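Local coordinates for protein uncharacterized N-acetyltransferase D2E76_00625 (Mycobacteroides abscessus, PDB 6YCA) that binds acetyl coenzyme A and probably transfers its acetyl group to an amine as a GCN5-related N-acetyltransferase, though it is unable to modify aminoglycosides, at residues 27-32 with 68-73; 378-383 with 394-399. All coordinates share one frame; numbering follows the deposited sequence.

Contact 1: 27-32 with 68-73; sequences RFLQSR and GAFVQG. With SO4 (sulfate ion), chain H.
Strands 25-28 and 67-70 run antiparallel and meet in a hydrogen-bonded pair, Arg-27 facing Gly-68 with their CA atoms 5.5 Å apart. Both bonds lie in the planes of their carbonyls: Gly-68 N gives one to Arg-27 O at 2.7 Å, and Arg-27 N reaches Gly-68 O at 3.2 Å. Beyond this pair the contact passes to side chains on the sheet face of Arg-27. Its CG takes the crowded position between the backbone N and the carbonyl carbon (chi1 54°), and the chain then runs extended to NE, crossing Phe-70 at about a right angle. A quarter turn at the end of the chain (chi4 84°) then lays the guanidinium flat on one ring face of Phe-70, the two planes 23° apart. This is a stacked cation-pi pair, with CZ of Arg-27 3.6 Å from the centroid of the Phe-70 ring. NH2 sits over the rim of that face, while NH1 forms a salt bridge with Glu-34 of helix 32-46, so a ring face and a carboxylate both hold the group. In the GNAT fold the first strand leads through a turn into the first helix, as here; Ser-31 is the N-cap of that helix, its OG bonded to Glu-34 N. Leu-29, already in the turn, puts CD2 3.6 Å from CZ of Phe-70, approaching the ring obliquely. The same methyl rests on the backbone of Gly-68, 3.9 Å from its CA. Phe-28 points away from strand 67-70, and its side chain packs on Arg-120 and Asp-124 of helix 113-127. Its backbone N donates a nearly straight bond to O2 of a sulfate, probably from the crystallisation liquor, which Arg-120 also binds.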
loop_
_atom_site.group_PDB
_atom_site.type_symbol
_atom_site.label_atom_id
_atom_site.label_comp_id
_atom_site.label_asym_id
_atom_site.label_seq_id
_atom_site.Cartn_x
_atom_site.Cartn_y
_atom_site.Cartn_z
ATOM N N ARG A 27 -6.731 34.616 -35.147
ATOM C CA ARG A 27 -7.051 35.999 -34.819
ATOM C C ARG A 27 -7.451 36.109 -33.353
ATOM O O ARG A 27 -7.791 35.118 -32.704
ATOM C CB ARG A 27 -8.163 36.553 -35.718
ATOM C CG ARG A 27 -9.428 35.709 -35.719
ATOM C CD ARG A 27 -10.563 36.419 -36.435
ATOM N NE ARG A 27 -11.737 35.565 -36.594
ATOM C CZ ARG A 27 -12.667 35.392 -35.660
ATOM N NH1 ARG A 27 -12.556 36.004 -34.487
ATOM N NH2 ARG A 27 -13.705 34.600 -35.894
ATOM N N PHE A 28 -7.422 37.338 -32.840
ATOM C CA PHE A 28 -7.848 37.588 -31.470
ATOM C C PHE A 28 -9.363 37.533 -31.369
ATOM O O PHE A 28 -10.080 38.007 -32.257
ATOM C CB PHE A 28 -7.371 38.966 -31.015
ATOM C CG PHE A 28 -5.962 38.983 -30.513
ATOM C CD1 PHE A 28 -5.654 38.462 -29.265
ATOM C CD2 PHE A 28 -4.943 39.521 -31.282
ATOM C CE1 PHE A 28 -4.354 38.472 -28.796
ATOM C CE2 PHE A 28 -3.641 39.534 -30.820
ATOM C CZ PHE A 28 -3.344 39.008 -29.575
ATOM N N LEU A 29 -9.855 36.956 -30.279
ATOM C CA LEU A 29 -11.291 36.930 -30.055
ATOM C C LEU A 29 -11.783 38.324 -29.696
ATOM O O LEU A 29 -11.079 39.095 -29.036
ATOM C CB LEU A 29 -11.608 35.968 -28.918
ATOM C CG LEU A 29 -10.929 34.611 -29.075
ATOM C CD1 LEU A 29 -11.281 33.720 -27.913
ATOM C CD2 LEU A 29 -11.333 33.973 -30.393
ATOM N N GLN A 30 -12.992 38.659 -30.147
ATOM C CA GLN A 30 -13.523 40.002 -29.919
ATOM C C GLN A 30 -15.025 39.986 -29.631
ATOM O O GLN A 30 -15.774 40.847 -30.105
ATOM C CB GLN A 30 -13.106 40.985 -31.015
ATOM C CG GLN A 30 -13.594 40.656 -32.406
ATOM C CD GLN A 30 -12.895 41.497 -33.455
ATOM O OE1 GLN A 30 -12.078 42.358 -33.128
ATOM N NE2 GLN A 30 -13.203 41.247 -34.722
ATOM N N SER A 31 -15.486 39.011 -28.848
ATOM C CA SER A 31 -16.891 38.945 -28.463
ATOM C C SER A 31 -17.024 38.039 -27.250
ATOM O O SER A 31 -16.180 37.171 -27.007
ATOM C CB SER A 31 -17.786 38.443 -29.601
ATOM O OG SER A 31 -17.378 37.169 -30.058
ATOM N N ARG A 32 -18.096 38.255 -26.483
ATOM C CA ARG A 32 -18.366 37.390 -25.338
ATOM C C ARG A 32 -18.702 35.967 -25.771
ATOM O O ARG A 32 -18.375 35.011 -25.059
ATOM C CB ARG A 32 -19.483 37.976 -24.462
ATOM C CG ARG A 32 -20.908 37.785 -24.998
ATOM C CD ARG A 32 -21.163 38.601 -26.265
ATOM N NE ARG A 32 -21.348 40.021 -25.976
ATOM C CZ ARG A 32 -20.977 41.006 -26.786
ATOM N NH1 ARG A 32 -20.381 40.731 -27.940
ATOM N NH2 ARG A 32 -21.196 42.266 -26.439
ATOM N N GLY A 68 -7.443 32.994 -30.995
ATOM C CA GLY A 68 -8.260 31.855 -31.344
ATOM C C GLY A 68 -7.805 31.263 -32.659
ATOM O O GLY A 68 -7.306 31.960 -33.542
ATOM N N ALA A 69 -7.977 29.955 -32.771
ATOM C CA ALA A 69 -7.650 29.215 -33.980
ATOM C C ALA A 69 -8.960 28.738 -34.584
ATOM O O ALA A 69 -9.692 27.966 -33.953
ATOM C CB ALA A 69 -6.750 28.024 -33.657
ATOM N N PHE A 70 -9.260 29.207 -35.789
ATOM C CA PHE A 70 -10.519 28.913 -36.461
ATOM C C PHE A 70 -10.221 28.072 -37.692
ATOM O O PHE A 70 -9.403 28.467 -38.529
ATOM C CB PHE A 70 -11.222 30.206 -36.883
ATOM C CG PHE A 70 -11.600 31.107 -35.736
ATOM C CD1 PHE A 70 -10.665 31.954 -35.158
ATOM C CD2 PHE A 70 -12.902 31.132 -35.260
ATOM C CE1 PHE A 70 -11.015 32.789 -34.109
ATOM C CE2 PHE A 70 -13.259 31.963 -34.212
ATOM C CZ PHE A 70 -12.314 32.791 -33.636
ATOM N N VAL A 71 -10.867 26.913 -37.793
ATOM C CA VAL A 71 -10.852 26.105 -39.008
ATOM C C VAL A 71 -12.283 25.993 -39.519
ATOM O O VAL A 71 -13.181 25.551 -38.790
ATOM C CB VAL A 71 -10.180 24.732 -38.818
ATOM C CG1 VAL A 71 -8.767 24.910 -38.278
ATOM C CG2 VAL A 71 -10.992 23.811 -37.917
ATOM N N GLN A 72 -12.496 26.423 -40.761
ATOM C CA GLN A 72 -13.825 26.506 -41.357
ATOM C C GLN A 72 -14.772 27.282 -40.439
ATOM O O GLN A 72 -15.814 26.788 -40.007
ATOM C CB GLN A 72 -14.364 25.103 -41.664
ATOM C CG GLN A 72 -13.547 24.318 -42.690
ATOM C CD GLN A 72 -14.073 22.904 -42.918
ATOM O OE1 GLN A 72 -15.279 22.656 -42.859
ATOM N NE2 GLN A 72 -13.164 21.971 -43.178
ATOM N N GLY A 73 -14.402 28.537 -40.195
ATOM C CA GLY A 73 -15.191 29.424 -39.340
ATOM C C GLY A 73 -15.631 28.818 -38.024
ATOM O O GLY A 73 -16.767 29.041 -37.585
HETATM S S SO4 H . -6.230 40.024 -35.476
HETATM O O1 SO4 H . -5.471 41.216 -35.103
HETATM O O2 SO4 H . -6.908 39.506 -34.293
HETATM O O3 SO4 H . -7.224 40.365 -36.489
HETATM O O4 SO4 H . -5.324 39.009 -36.009
#

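Contact 2: 378-383 with 394-399. With SO4 (sulfate ion), chain B.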
loop_
_atom_site.group_PDB
_atom_site.type_symbol
_atom_site.label_atom_id
_atom_site.label_comp_id
_atom_site.label_asym_id
_atom_site.label_seq_id
_atom_site.Cartn_x
_atom_site.Cartn_y
_atom_site.Cartn_z
ATOM N N THR A 378 23.024 27.219 -13.694
ATOM C CA THR A 378 24.317 27.819 -13.966
ATOM C C THR A 378 24.812 27.388 -15.338
ATOM O O THR A 378 24.324 26.420 -15.927
ATOM C CB THR A 378 25.344 27.439 -12.893
ATOM O OG1 THR A 378 25.527 26.017 -12.881
ATOM C CG2 THR A 378 24.872 27.902 -11.531
ATOM N N TRP A 379 25.798 28.126 -15.842
ATOM C CA TRP A 379 26.352 27.805 -17.148
ATOM C C TRP A 379 27.108 26.483 -17.125
ATOM O O TRP A 379 27.108 25.759 -18.126
ATOM C CB TRP A 379 27.260 28.938 -17.619
ATOM C CG TRP A 379 26.523 30.210 -17.881
ATOM C CD1 TRP A 379 26.439 31.293 -17.054
ATOM C CD2 TRP A 379 25.763 30.537 -19.050
ATOM N NE1 TRP A 379 25.673 32.276 -17.636
ATOM C CE2 TRP A 379 25.245 31.837 -18.863
ATOM C CE3 TRP A 379 25.470 29.858 -20.239
ATOM C CZ2 TRP A 379 24.451 32.472 -19.819
ATOM C CZ3 TRP A 379 24.679 30.490 -21.186
ATOM C CH2 TRP A 379 24.180 31.783 -20.970
ATOM N N THR A 380 27.734 26.141 -15.995
ATOM C CA THR A 380 28.501 24.900 -15.932
ATOM C C THR A 380 27.601 23.692 -16.109
ATOM O O THR A 380 27.935 22.763 -16.851
ATOM C CB THR A 380 29.247 24.795 -14.605
ATOM O OG1 THR A 380 29.957 26.012 -14.351
ATOM C CG2 THR A 380 30.233 23.640 -14.657
ATOM N N ARG A 381 26.453 23.681 -15.436
ATOM C CA ARG A 381 25.595 22.507 -15.520
ATOM C C ARG A 381 24.910 22.406 -16.874
ATOM O O ARG A 381 24.739 21.301 -17.398
ATOM C CB ARG A 381 24.605 22.479 -14.361
ATOM C CG ARG A 381 25.280 22.264 -13.014
ATOM C CD ARG A 381 26.070 20.969 -13.002
ATOM N NE ARG A 381 26.565 20.643 -11.668
ATOM C CZ ARG A 381 27.424 19.662 -11.411
ATOM N NH1 ARG A 381 27.887 18.909 -12.401
ATOM N NH2 ARG A 381 27.825 19.436 -10.165
ATOM N N LEU A 382 24.542 23.539 -17.473
ATOM C CA LEU A 382 23.961 23.485 -18.808
ATOM C C LEU A 382 25.009 23.106 -19.847
ATOM O O LEU A 382 24.700 22.408 -20.820
ATOM C CB LEU A 382 23.275 24.808 -19.152
ATOM C CG LEU A 382 21.931 25.014 -18.444
ATOM C CD1 LEU A 382 21.210 26.219 -18.993
ATOM C CD2 LEU A 382 21.054 23.780 -18.541
ATOM N N GLU A 383 26.254 23.558 -19.661
ATOM C CA GLU A 383 27.338 23.101 -20.526
ATOM C C GLU A 383 27.533 21.597 -20.402
ATOM O O GLU A 383 27.832 20.916 -21.391
ATOM C CB GLU A 383 28.637 23.821 -20.172
ATOM C CG GLU A 383 29.821 23.425 -21.043
ATOM C CD GLU A 383 31.152 23.762 -20.399
ATOM O OE1 GLU A 383 31.195 23.856 -19.150
ATOM O OE2 GLU A 383 32.149 23.932 -21.136
ATOM N N GLY A 394 37.934 29.292 -19.441
ATOM C CA GLY A 394 37.400 30.048 -18.330
ATOM C C GLY A 394 36.165 30.857 -18.655
ATOM O O GLY A 394 35.635 31.531 -17.763
ATOM N N ALA A 395 35.711 30.832 -19.911
ATOM C CA ALA A 395 34.513 31.572 -20.298
ATOM C C ALA A 395 33.297 31.111 -19.509
ATOM O O ALA A 395 32.446 31.927 -19.133
ATOM C CB ALA A 395 34.272 31.426 -21.801
ATOM N N ILE A 396 33.190 29.805 -19.257
ATOM C CA ILE A 396 32.070 29.286 -18.476
ATOM C C ILE A 396 32.121 29.802 -17.043
ATOM O O ILE A 396 31.103 30.234 -16.489
ATOM C CB ILE A 396 32.029 27.748 -18.530
ATOM C CG1 ILE A 396 31.704 27.261 -19.946
ATOM C CG2 ILE A 396 31.022 27.221 -17.511
ATOM C CD1 ILE A 396 30.320 27.628 -20.438
ATOM N N ARG A 397 33.299 29.755 -16.411
ATOM C CA ARG A 397 33.381 30.259 -15.039
ATOM C C ARG A 397 33.173 31.767 -14.965
ATOM O O ARG A 397 32.527 32.261 -14.031
ATOM C CB ARG A 397 34.629 29.806 -14.269
ATOM C CG ARG A 397 34.663 28.325 -13.905
ATOM C CD ARG A 397 35.833 28.018 -12.972
ATOM N NE ARG A 397 35.813 26.639 -12.480
ATOM C CZ ARG A 397 36.395 25.621 -13.105
ATOM N NH1 ARG A 397 37.038 25.842 -14.245
ATOM N NH2 ARG A 397 36.338 24.391 -12.601
ATOM N N ALA A 398 33.706 32.510 -15.937
ATOM C CA ALA A 398 33.514 33.960 -15.962
ATOM C C ALA A 398 32.042 34.325 -16.119
ATOM O O ALA A 398 31.565 35.295 -15.517
ATOM C CB ALA A 398 34.345 34.588 -17.083
ATOM N N ALA A 399 31.317 33.582 -16.955
ATOM C CA ALA A 399 29.891 33.833 -17.097
ATOM C C ALA A 399 29.154 33.505 -15.809
ATOM O O ALA A 399 28.262 34.251 -15.387
ATOM C CB ALA A 399 29.321 33.014 -18.248
HETATM S S SO4 B . 32.798 25.653 -9.886
HETATM O O1 SO4 B . 33.218 26.635 -8.882
HETATM O O2 SO4 B . 31.642 24.910 -9.394
HETATM O O3 SO4 B . 32.452 26.321 -11.138
HETATM O O4 SO4 B . 33.887 24.719 -10.154
#
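Gly-394 opens the second segment as the N-cap of helix 395-403. Two residues on, Ile-396 points toward helix 379-384 and carries the largest share of the packing, its CA 6.1 Å from that of Trp-379. CG2, anti to the backbone N, lies 3.5 Å from OG1 of Thr-380 and 4.1 Å from CB of Trp-379. Glu-383, whose CG is anti to the backbone N (chi1 -179°) and whose chain is extended beyond it, crosses the isoleucine obliquely; its OE1 reaches both branches, coming 3.5 Å from CG1 of Ile-396. Arg-397 turns away from the first helix; its NH2 has a weak bond to a sulfate that is also held by Thr-407 of the second subunit. Ala-399 closes the segment by setting its methyl over one face of the Trp-379 indole. In this CH-pi contact CB of Ala-399 stands 3.8 Å from the centroid of the five-membered ring, 23° off its normal. Asp-400, the next residue along that helix, is hydrogen-bonded to the Thr-380 hydroxyl and also takes the backbone N of Trp-379. The short helix segments run roughly antiparallel, at 138° with axes 9.6 Å apart, and Trp-379, Ile-396 and Ala-399 also pack on strand 362-365. Such helices packed against a mixed sheet are the build of a sterol carrier protein domain.

How the contacts relate
Contact 1 belongs to the acetyltransferase domain near the amino end and contact 2 to the sterol carrier protein domain near the carboxyl end; their centres lie 45 Å apart and they share no element. Contact 1 is the more buried: it joins two strands by backbone hydrogen bonds, topped by a charged group stacked on a ring, and Gly-68 is about 12 Å from bound acetyl coenzyme A. Contact 2 joins two helices through side chains, mainly aliphatic and aromatic carbon, and is only partly buried. Another chain touches neither segment of contact 1, whereas the second subunit packs on helix 379-384 in contact 2. Each has a sulfate at its border.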